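Local structure of 5-Carboxyvanillate Decarboxylase (Novosphingobium aromaticivorans, 4QRN) at residues R274-H279 / K296-Y301; S256-V261 / K303-V308; R186-E191 / L243-I248. The protein probably catalyses the metal-dependent, non-oxidative decarboxylation of 5-carboxyvanillate to vanillate, as a dimeric member of the amidohydrolase superfamily. All coordinates share one frame; numbering follows the deposited sequence.

Contact 1: residues R274-H279 / K296-Y301; sequences RLDYMH and KTIEGY. With 1DF (4-hydroxy-3-methoxy-5-nitrobenzoic acid), chain N.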
loop_
_atom_site.group_PDB
_atom_site.type_symbol
_atom_site.label_atom_id
_atom_site.label_comp_id
_atom_site.label_asym_id
_atom_site.label_seq_id
_atom_site.Cartn_x
_atom_site.Cartn_y
_atom_site.Cartn_z
ATOM N N ARG A 274 -5.578 1.189 10.878
ATOM C CA ARG A 274 -4.278 0.640 11.224
ATOM C C ARG A 274 -3.227 1.748 11.360
ATOM O O ARG A 274 -2.381 1.685 12.265
ATOM C CB ARG A 274 -3.894 -0.400 10.190
ATOM C CG ARG A 274 -2.560 -1.074 10.400
ATOM C CD ARG A 274 -2.692 -2.463 9.805
ATOM N NE ARG A 274 -1.501 -3.289 9.739
ATOM C CZ ARG A 274 -1.063 -4.065 10.719
ATOM N NH1 ARG A 274 -1.619 -4.017 11.942
ATOM N NH2 ARG A 274 -0.025 -4.871 10.478
ATOM N N LEU A 275 -3.245 2.745 10.497
ATOM C CA LEU A 275 -2.309 3.856 10.611
ATOM C C LEU A 275 -2.426 4.515 11.980
ATOM O O LEU A 275 -1.433 4.731 12.679
ATOM C CB LEU A 275 -2.528 4.906 9.528
ATOM C CG LEU A 275 -2.309 4.473 8.087
ATOM C CD1 LEU A 275 -2.626 5.623 7.142
ATOM C CD2 LEU A 275 -0.908 3.955 7.847
ATOM N N ASP A 276 -3.643 4.888 12.359
ATOM C CA ASP A 276 -3.811 5.569 13.636
ATOM C C ASP A 276 -3.513 4.652 14.813
ATOM O O ASP A 276 -2.874 5.087 15.770
ATOM C CB ASP A 276 -5.201 6.200 13.751
ATOM C CG ASP A 276 -5.202 7.696 13.384
ATOM O OD1 ASP A 276 -4.211 8.410 13.698
ATOM O OD2 ASP A 276 -6.197 8.164 12.805
ATOM N N TYR A 277 -3.962 3.399 14.760
ATOM C CA TYR A 277 -3.713 2.500 15.874
ATOM C C TYR A 277 -2.206 2.336 16.090
ATOM O O TYR A 277 -1.707 2.453 17.214
ATOM C CB TYR A 277 -4.368 1.123 15.646
ATOM C CG TYR A 277 -4.213 0.254 16.869
ATOM C CD1 TYR A 277 -3.098 -0.544 17.027
ATOM C CD2 TYR A 277 -5.141 0.310 17.904
ATOM C CE1 TYR A 277 -2.911 -1.307 18.183
ATOM C CE2 TYR A 277 -4.972 -0.417 19.061
ATOM C CZ TYR A 277 -3.856 -1.226 19.201
ATOM O OH TYR A 277 -3.680 -1.959 20.353
ATOM N N MET A 278 -1.477 2.040 15.024
ATOM C CA MET A 278 -0.057 1.763 15.162
ATOM C C MET A 278 0.779 3.019 15.343
ATOM O O MET A 278 1.814 2.967 16.024
ATOM C CB MET A 278 0.439 0.888 14.006
ATOM C CG MET A 278 -0.140 -0.529 14.040
ATOM S SD MET A 278 0.342 -1.338 15.599
ATOM C CE MET A 278 -0.346 -2.969 15.416
ATOM N N HIS A 279 0.326 4.145 14.801
ATOM C CA HIS A 279 0.977 5.408 15.096
ATOM C C HIS A 279 0.896 5.670 16.607
ATOM O O HIS A 279 1.908 5.969 17.267
ATOM C CB HIS A 279 0.329 6.560 14.332
ATOM C CG HIS A 279 0.946 7.870 14.659
ATOM N ND1 HIS A 279 0.277 8.840 15.370
ATOM C CD2 HIS A 279 2.191 8.346 14.438
ATOM C CE1 HIS A 279 1.076 9.876 15.538
ATOM N NE2 HIS A 279 2.239 9.606 14.974
ATOM N N LYS A 296 -3.362 16.293 16.058
ATOM C CA LYS A 296 -4.551 15.587 15.559
ATOM C C LYS A 296 -4.190 14.131 15.309
ATOM O O LYS A 296 -3.012 13.761 15.264
ATOM C CB LYS A 296 -5.086 16.180 14.242
ATOM C CG LYS A 296 -5.388 17.656 14.317
ATOM C CD LYS A 296 -6.044 18.164 13.034
ATOM C CE LYS A 296 -6.508 19.601 13.204
ATOM N NZ LYS A 296 -7.299 20.027 12.044
ATOM N N THR A 297 -5.210 13.304 15.158
ATOM C CA THR A 297 -5.034 11.963 14.617
ATOM C C THR A 297 -4.748 12.043 13.123
ATOM O O THR A 297 -4.982 13.067 12.471
ATOM C CB THR A 297 -6.298 11.123 14.828
ATOM O OG1 THR A 297 -7.374 11.763 14.133
ATOM C CG2 THR A 297 -6.637 10.997 16.316
ATOM N N ILE A 298 -4.258 10.935 12.577
ATOM C CA ILE A 298 -4.061 10.860 11.134
ATOM C C ILE A 298 -5.401 11.070 10.424
ATOM O O ILE A 298 -5.467 11.781 9.415
ATOM C CB ILE A 298 -3.366 9.533 10.738
ATOM C CG1 ILE A 298 -1.945 9.536 11.342
ATOM C CG2 ILE A 298 -3.311 9.396 9.216
ATOM C CD1 ILE A 298 -1.206 8.220 11.195
ATOM N N GLU A 299 -6.477 10.499 10.959
ATOM C CA GLU A 299 -7.805 10.754 10.428
ATOM C C GLU A 299 -8.117 12.261 10.400
ATOM O O GLU A 299 -8.636 12.784 9.391
ATOM C CB GLU A 299 -8.830 9.997 11.260
ATOM C CG GLU A 299 -10.247 10.274 10.815
ATOM C CD GLU A 299 -11.235 9.425 11.536
ATOM O OE1 GLU A 299 -10.926 8.963 12.656
ATOM O OE2 GLU A 299 -12.318 9.205 10.979
ATOM N N GLY A 300 -7.800 12.950 11.496
ATOM C CA GLY A 300 -8.001 14.382 11.539
ATOM C C GLY A 300 -7.264 15.120 10.437
ATOM O O GLY A 300 -7.837 16.024 9.814
ATOM N N TYR A 301 -6.015 14.757 10.189
ATOM C CA TYR A 301 -5.274 15.420 9.118
ATOM C C TYR A 301 -5.865 15.090 7.758
ATOM O O TYR A 301 -5.849 15.944 6.877
ATOM C CB TYR A 301 -3.776 15.058 9.138
ATOM C CG TYR A 301 -3.087 15.545 10.390
ATOM C CD1 TYR A 301 -3.010 16.911 10.682
ATOM C CD2 TYR A 301 -2.549 14.650 11.301
ATOM C CE1 TYR A 301 -2.398 17.358 11.841
ATOM C CE2 TYR A 301 -1.951 15.079 12.459
ATOM C CZ TYR A 301 -1.881 16.429 12.729
ATOM O OH TYR A 301 -1.304 16.812 13.918
HETATM C C1 1DF N . 3.222 -6.482 15.219
HETATM C CO1 1DF N . 1.992 -6.625 14.619
HETATM C CO2 1DF N . 4.111 -7.555 15.247
HETATM C CM1 1DF N . 1.707 -7.877 14.050
HETATM C CM2 1DF N . 3.717 -8.809 14.820
HETATM O OM 1DF N . 4.528 -9.907 14.850
HETATM C CZ 1DF N . 2.461 -8.996 14.288
HETATM C CC 1DF N . 3.610 -5.220 15.848
HETATM C CV 1DF N . 5.885 -9.717 15.128
HETATM O O1 1DF N . 4.820 -4.942 15.959
HETATM O O2 1DF N . 2.709 -4.431 16.326
HETATM O O3 1DF N . 1.987 -10.232 14.081
HETATM N N 1DF N . 0.658 -7.886 12.977
HETATM O O11 1DF N . 0.400 -8.845 12.298
HETATM O O22 1DF N . 0.178 -6.777 12.655
HETATM O O HOH W 1 -8.578 7.369 13.628
#

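Contact 2: residues S256-V261 / K303-V308; sequences SLQIMV and KSNVLV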
loop_
_atom_site.group_PDB
_atom_site.type_symbol
_atom_site.label_atom_id
_atom_site.label_comp_id
_atom_site.label_asym_id
_atom_site.label_seq_id
_atom_site.Cartn_x
_atom_site.Cartn_y
_atom_site.Cartn_z
ATOM N N SER A 256 -2.424 25.582 7.570
ATOM C CA SER A 256 -3.177 25.903 6.356
ATOM C C SER A 256 -2.810 25.012 5.170
ATOM O O SER A 256 -3.540 24.992 4.184
ATOM C CB SER A 256 -2.981 27.360 5.952
ATOM O OG SER A 256 -1.685 27.613 5.454
ATOM N N LEU A 257 -1.685 24.314 5.250
ATOM C CA LEU A 257 -1.179 23.599 4.076
ATOM C C LEU A 257 -2.095 22.479 3.623
ATOM O O LEU A 257 -2.521 21.657 4.439
ATOM C CB LEU A 257 0.193 23.029 4.417
ATOM C CG LEU A 257 0.892 22.215 3.336
ATOM C CD1 LEU A 257 1.317 23.108 2.186
ATOM C CD2 LEU A 257 2.086 21.489 3.944
ATOM N N GLN A 258 -2.367 22.443 2.322
ATOM C CA GLN A 258 -3.113 21.353 1.716
ATOM C C GLN A 258 -2.162 20.545 0.839
ATOM O O GLN A 258 -1.472 21.108 -0.010
ATOM C CB GLN A 258 -4.265 21.875 0.850
ATOM C CG GLN A 258 -5.239 22.760 1.630
ATOM C CD GLN A 258 -5.939 21.996 2.742
ATOM O OE1 GLN A 258 -6.536 20.951 2.494
ATOM N NE2 GLN A 258 -5.829 22.482 3.986
ATOM N N ILE A 259 -2.150 19.225 1.053
ATOM C CA ILE A 259 -1.415 18.303 0.195
ATOM C C ILE A 259 -2.410 17.413 -0.524
ATOM O O ILE A 259 -3.270 16.784 0.103
ATOM C CB ILE A 259 -0.372 17.463 0.957
ATOM C CG1 ILE A 259 0.659 18.392 1.612
ATOM C CG2 ILE A 259 0.286 16.455 -0.025
ATOM C CD1 ILE A 259 1.773 17.665 2.396
ATOM N N MET A 260 -2.285 17.375 -1.852
ATOM C CA MET A 260 -3.072 16.516 -2.728
ATOM C C MET A 260 -2.275 15.289 -3.130
ATOM O O MET A 260 -1.086 15.397 -3.406
ATOM C CB MET A 260 -3.424 17.300 -3.999
ATOM C CG MET A 260 -4.282 18.518 -3.788
ATOM S SD MET A 260 -4.331 19.541 -5.274
ATOM C CE MET A 260 -5.593 20.694 -4.807
ATOM N N VAL A 261 -2.952 14.146 -3.172
ATOM C CA VAL A 261 -2.389 12.941 -3.769
ATOM C C VAL A 261 -3.456 12.291 -4.636
ATOM O O VAL A 261 -4.665 12.480 -4.436
ATOM C CB VAL A 261 -1.863 11.934 -2.732
ATOM C CG1 VAL A 261 -0.619 12.466 -2.028
ATOM C CG2 VAL A 261 -2.952 11.576 -1.730
ATOM N N LYS A 303 -8.921 14.783 7.086
ATOM C CA LYS A 303 -10.133 15.567 6.936
ATOM C C LYS A 303 -9.877 17.071 6.843
ATOM O O LYS A 303 -10.751 17.790 6.381
ATOM C CB LYS A 303 -11.095 15.254 8.074
ATOM C CG LYS A 303 -11.672 13.842 7.990
ATOM C CD LYS A 303 -12.622 13.581 9.137
ATOM C CE LYS A 303 -13.385 12.283 8.965
ATOM N NZ LYS A 303 -14.380 12.108 10.058
ATOM N N SER A 304 -8.709 17.551 7.263
ATOM C CA SER A 304 -8.434 18.996 7.249
ATOM C C SER A 304 -7.313 19.439 6.319
ATOM O O SER A 304 -7.292 20.618 5.951
ATOM C CB SER A 304 -8.122 19.492 8.643
ATOM O OG SER A 304 -7.009 18.838 9.182
ATOM N N ASN A 305 -6.394 18.547 5.967
ATOM C CA ASN A 305 -5.181 18.955 5.249
ATOM C C ASN A 305 -4.821 18.115 4.043
ATOM O O ASN A 305 -3.922 18.512 3.311
ATOM C CB ASN A 305 -3.971 18.971 6.187
ATOM C CG ASN A 305 -4.101 19.996 7.277
ATOM O OD1 ASN A 305 -4.578 19.704 8.385
ATOM N ND2 ASN A 305 -3.686 21.214 6.981
ATOM N N VAL A 306 -5.483 16.988 3.810
ATOM C CA VAL A 306 -5.175 16.139 2.666
ATOM C C VAL A 306 -6.360 16.109 1.720
ATOM O O VAL A 306 -7.512 16.141 2.143
ATOM C CB VAL A 306 -4.787 14.719 3.128
ATOM C CG1 VAL A 306 -4.474 13.810 1.933
ATOM C CG2 VAL A 306 -3.587 14.799 4.081
ATOM N N LEU A 307 -6.070 16.086 0.430
ATOM C CA LEU A 307 -7.069 16.060 -0.630
ATOM C C LEU A 307 -6.686 14.917 -1.570
ATOM O O LEU A 307 -5.496 14.640 -1.752
ATOM C CB LEU A 307 -7.035 17.384 -1.391
ATOM C CG LEU A 307 -7.404 18.614 -0.547
ATOM C CD1 LEU A 307 -6.995 19.883 -1.271
ATOM C CD2 LEU A 307 -8.915 18.636 -0.194
ATOM N N VAL A 308 -7.685 14.256 -2.143
ATOM C CA VAL A 308 -7.429 13.067 -2.942
ATOM C C VAL A 308 -8.094 13.167 -4.290
ATOM O O VAL A 308 -9.204 13.709 -4.425
ATOM C CB VAL A 308 -7.958 11.819 -2.189
ATOM C CG1 VAL A 308 -8.119 10.604 -3.092
ATOM C CG2 VAL A 308 -7.065 11.525 -1.010
#

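Contact 3: residues R186-E191 / L243-I248; sequences RYLDEE and LRLITI. With ACT (acetate ion), chain L.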
loop_
_atom_site.group_PDB
_atom_site.type_symbol
_atom_site.label_atom_id
_atom_site.label_comp_id
_atom_site.label_asym_id
_atom_site.label_seq_id
_atom_site.Cartn_x
_atom_site.Cartn_y
_atom_site.Cartn_z
ATOM N N ARG A 186 15.769 11.474 -1.082
ATOM C CA ARG A 186 15.470 12.304 0.087
ATOM C C ARG A 186 14.008 12.715 0.063
ATOM O O ARG A 186 13.449 13.021 -1.002
ATOM C CB ARG A 186 16.347 13.564 0.110
ATOM C CG ARG A 186 17.822 13.255 0.124
ATOM C CD ARG A 186 18.628 14.539 0.089
ATOM N NE ARG A 186 18.518 15.237 1.358
ATOM C CZ ARG A 186 19.130 16.380 1.619
ATOM N NH1 ARG A 186 19.853 16.969 0.675
ATOM N NH2 ARG A 186 19.013 16.931 2.817
ATOM N N TYR A 187 13.423 12.802 1.252
ATOM C CA TYR A 187 11.991 13.060 1.437
ATOM C C TYR A 187 11.754 14.410 2.075
ATOM O O TYR A 187 12.616 14.953 2.781
ATOM C CB TYR A 187 11.366 11.900 2.262
ATOM C CG TYR A 187 11.415 10.599 1.478
ATOM C CD1 TYR A 187 12.544 9.778 1.482
ATOM C CD2 TYR A 187 10.365 10.268 0.625
ATOM C CE1 TYR A 187 12.614 8.646 0.669
ATOM C CE2 TYR A 187 10.414 9.132 -0.194
ATOM C CZ TYR A 187 11.550 8.329 -0.167
ATOM O OH TYR A 187 11.663 7.234 -0.977
ATOM N N LEU A 188 10.566 14.940 1.834
ATOM C CA LEU A 188 10.266 16.342 2.152
ATOM C C LEU A 188 10.111 16.608 3.635
ATOM O O LEU A 188 10.013 17.768 4.028
ATOM C CB LEU A 188 9.002 16.783 1.408
ATOM C CG LEU A 188 9.141 16.895 -0.116
ATOM C CD1 LEU A 188 7.751 16.975 -0.699
ATOM C CD2 LEU A 188 10.013 18.107 -0.556
ATOM N N ASP A 189 10.091 15.564 4.466
ATOM C CA ASP A 189 10.076 15.761 5.911
ATOM C C ASP A 189 11.414 16.225 6.467
ATOM O O ASP A 189 11.481 16.634 7.611
ATOM C CB ASP A 189 9.678 14.467 6.612
ATOM C CG ASP A 189 10.596 13.313 6.257
ATOM O OD1 ASP A 189 10.455 12.776 5.142
ATOM O OD2 ASP A 189 11.475 12.973 7.091
ATOM N N GLU A 190 12.483 16.164 5.675
ATOM C CA GLU A 190 13.771 16.679 6.166
ATOM C C GLU A 190 13.704 18.191 6.292
ATOM O O GLU A 190 13.111 18.864 5.433
ATOM C CB GLU A 190 14.904 16.358 5.210
ATOM C CG GLU A 190 15.328 14.928 5.153
ATOM C CD GLU A 190 16.668 14.824 4.466
ATOM O OE1 GLU A 190 17.613 15.538 4.868
ATOM O OE2 GLU A 190 16.774 14.065 3.500
ATOM N N GLU A 191 14.349 18.719 7.332
ATOM C CA GLU A 191 14.352 20.162 7.553
ATOM C C GLU A 191 14.902 20.926 6.347
ATOM O O GLU A 191 14.490 22.058 6.090
ATOM C CB GLU A 191 15.177 20.515 8.788
ATOM C CG GLU A 191 14.526 20.088 10.096
ATOM C CD GLU A 191 15.090 20.812 11.302
ATOM O OE1 GLU A 191 16.221 21.335 11.217
ATOM O OE2 GLU A 191 14.396 20.859 12.339
ATOM N N LEU A 243 2.691 9.818 4.339
ATOM C CA LEU A 243 2.632 9.382 5.726
ATOM C C LEU A 243 3.780 9.970 6.547
ATOM O O LEU A 243 3.588 10.403 7.683
ATOM C CB LEU A 243 2.621 7.861 5.795
ATOM C CG LEU A 243 2.460 7.252 7.185
ATOM C CD1 LEU A 243 1.193 7.738 7.896
ATOM C CD2 LEU A 243 2.449 5.723 7.090
ATOM N N ARG A 244 4.998 10.001 5.992
ATOM C CA ARG A 244 6.187 10.599 6.632
ATOM C C ARG A 244 5.938 12.060 6.972
ATOM O O ARG A 244 6.326 12.556 8.020
ATOM C CB ARG A 244 7.413 10.531 5.689
ATOM C CG ARG A 244 8.099 9.164 5.690
ATOM C CD ARG A 244 9.348 9.045 4.810
ATOM N NE ARG A 244 10.404 9.981 5.178
ATOM C CZ ARG A 244 11.711 9.714 5.164
ATOM N NH1 ARG A 244 12.564 10.673 5.462
ATOM N NH2 ARG A 244 12.177 8.503 4.868
ATOM N N LEU A 245 5.320 12.768 6.032
ATOM C CA LEU A 245 5.028 14.173 6.266
ATOM C C LEU A 245 3.975 14.366 7.356
ATOM O O LEU A 245 4.113 15.246 8.217
ATOM C CB LEU A 245 4.581 14.833 4.972
ATOM C CG LEU A 245 5.732 15.187 4.041
ATOM C CD1 LEU A 245 5.219 15.465 2.627
ATOM C CD2 LEU A 245 6.494 16.409 4.572
ATOM N N ILE A 246 2.925 13.544 7.341
ATOM C CA ILE A 246 1.922 13.654 8.395
ATOM C C ILE A 246 2.584 13.393 9.747
ATOM O O ILE A 246 2.401 14.160 10.705
ATOM C CB ILE A 246 0.758 12.678 8.146
ATOM C CG1 ILE A 246 -0.037 13.086 6.890
ATOM C CG2 ILE A 246 -0.133 12.599 9.383
ATOM C CD1 ILE A 246 -1.000 12.031 6.421
ATOM N N THR A 247 3.378 12.334 9.846
ATOM C CA THR A 247 3.894 11.920 11.138
ATOM C C THR A 247 5.064 12.759 11.637
ATOM O O THR A 247 5.349 12.731 12.833
ATOM C CB THR A 247 4.206 10.419 11.186
ATOM O OG1 THR A 247 5.189 10.090 10.195
ATOM C CG2 THR A 247 2.927 9.601 10.966
ATOM N N ILE A 248 5.716 13.535 10.762
ATOM C CA ILE A 248 6.696 14.516 11.232
ATOM C C ILE A 248 6.006 15.767 11.762
ATOM O O ILE A 248 6.646 16.638 12.344
ATOM C CB ILE A 248 7.742 14.876 10.130
ATOM C CG1 ILE A 248 9.075 15.331 10.743
ATOM C CG2 ILE A 248 7.219 15.929 9.153
ATOM C CD1 ILE A 248 9.788 14.235 11.513
HETATM C C ACT L . 20.118 16.272 -2.817
HETATM O O ACT L . 19.672 16.924 -1.844
HETATM O OXT ACT L . 20.707 15.191 -2.558
HETATM C CH3 ACT L . 19.971 16.766 -4.224
#

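Contact 1: residues R274-H279 / K296-Y301
The carboxylate of Asp276 spans the two backbone N-H groups that open the helix at 298-304. Ile298 N reaches OD1 of Asp276 at 2.8 Å, on the syn lone pair of that oxygen, while Glu299 N approaches OD2 of Asp276 at 3.0 Å, also from the syn side but 21° out of the carboxylate plane. First-turn amides have no helical carbonyl to bind, and an aspartate suits the place because its two oxygens can serve two successive donors; the positive end of the helix dipole would favour its charge. The same helix is capped from within, as Thr297, at the N-cap, accepts from Gly300 N through OG1 at 2.9 Å. A water donates to both OD2 of Asp276 and OE1 of Glu299, mediating between like charges that lie 4.8 Å apart. The two segments belong to helices 268-284 and 298-304, both in the connection between strands 259-261 and 306-309 of the distorted (β/α)8 barrel of the amidohydrolases, and Leu243 and Ile246 of helix 233-248 pack against Leu275 and Ile298. The apolar contact rests on one methyl. With CG1 beside the backbone N (chi1 -65°) and the chain then extended, Ile298 brings CD1 to 3.9 Å from CB of Leu275, and that methyl also meets CB of His279. At the distant side of the helix, Arg274, its chain extended from CG to NE, gives NH2 to nitro oxygen O22 of the bound inhibitor at 2.9 Å, with a second, weak bond from NH1. Tyr73 and Arg80 of the second subunit bind this same inhibitor molecule, placing Arg274 at the subunit interface.

Contact 2: residues S256-V261 / K303-V308
Asn305 ND2 donates to Leu257 O at 2.8 Å in an almost straight bond (176°) that lies in the amide plane of the asparagine; ND2 also bonds Pro255 O, which fixes the turn of the buried amide. A second primary amide works the other way across. Gln258, bent at chi2 (-63°) and thereby folded toward 303-308, sends NE2 to Ser304 O at 3.1 Å, on an in-plane lone pair. Its other end, OE1, is taken by Arg330, which also binds Val306 O. Asparagine and glutamine suit these places because each can donate to main-chain carbonyls where helix 298-304 runs out and regular strand pairing has yet to begin. From there the backbones pair directly. Ile259 N donates to Asn305 O, Leu307 N to Ile259 O at 2.9 Å and Val261 N to Leu307 O, the alternating ladder of parallel strands. Side chains sort by face. Met260 and Leu307 share one, with CG of Met260 3.8 Å from CB of Leu307 and the methionine, extended beyond CG, passing obliquely over the leucine so that its CE meets Leu307 CD1. The beta-branched Ile259, Val261, Val306 and Val308 line the other face, where Leu242 of helix 233-248 and Phe251 of helix 250-253 cover part of them; CG2 of Val261 lies 4.2 Å from CG2 of Val308. Just beyond Val261 comes His263, which lines the inhibitor pocket. Two neighbouring parallel strands joined through intervening helices form a beta-alpha-beta crossover, the repeating unit of the amidohydrolase barrel, whose active site lies at the C-terminal ends of the strands.

Contact 3: residues R186-E191 / L243-I248
Arg244 presents one face of its guanidinium to Tyr187 and an edge to Asp189. CB of Tyr187 sits 3.3 Å above that plane toward its rim, and the tyrosine ring leans 30° from it, with CD1 of Tyr187 3.6 Å from NH2 of Arg244. The carboxylate of Asp189 is turned 54° against the guanidinium and is held side-on in a salt bridge: NE of Arg244 meets OD1 of Asp189 at 2.8 Å from above the carboxylate plane, while NH1 of Arg244 reaches OD2 of Asp189 at 3.0 Å on its syn lone pair. NH1 also donates to OD1, which thus takes two N-H groups. Arg244 gets there by a bend at chi3 (59°). Both side chains were modelled in two conformers, so this grip describes one state. Arginine suits the place because its flat group can lie against Tyr187 while its N-H edges serve Asp189 and, through NH2, Glu224 of the second subunit. A type I beta turn, Tyr187 to Glu190, turns Asp189 toward helix 233-248; it belongs to the loop between strand 177-179 and helix 194-203 of the (β/α)8 barrel. Beside the ion pair, CD2 of Leu245 lies 4.1 Å from CB of Leu188, and CG2 of Ile248 rests 3.8 Å from CB of Asp189. Within the loop, Arg186 meets Glu190 edge-on with two nearly straight bonds, the shorter from NH2 of Arg186 to OE1 of Glu190 at 2.8 Å. Putting an alanine at Arg186 removes both donors, and the Glu190 carboxylate would probably be left without this charge partner and freer to turn. Tyr187 OH binds Glu237.

Contact 2 is the most deeply set of the three, a pairing of barrel strands held by main-chain bonds, aliphatic side chains and two amides. Contact 3 is farther from the centre but still buried, and contact 1, farthest out, is only partly so. These two, among the helices and loops round the barrel, rely on carboxylates: one receives helix N-H groups, the other an arginine. Both also touch the second subunit. Helix 298-304 is common to contacts 1 and 2, linked further by Lys296 NZ and Ser304 OG. Helix 233-248, half of contact 3, is the shared neighbour: Ile246 packs on Tyr301 and Ile298, Thr247 on His279, and Leu245 on Ile259 of the strand pair.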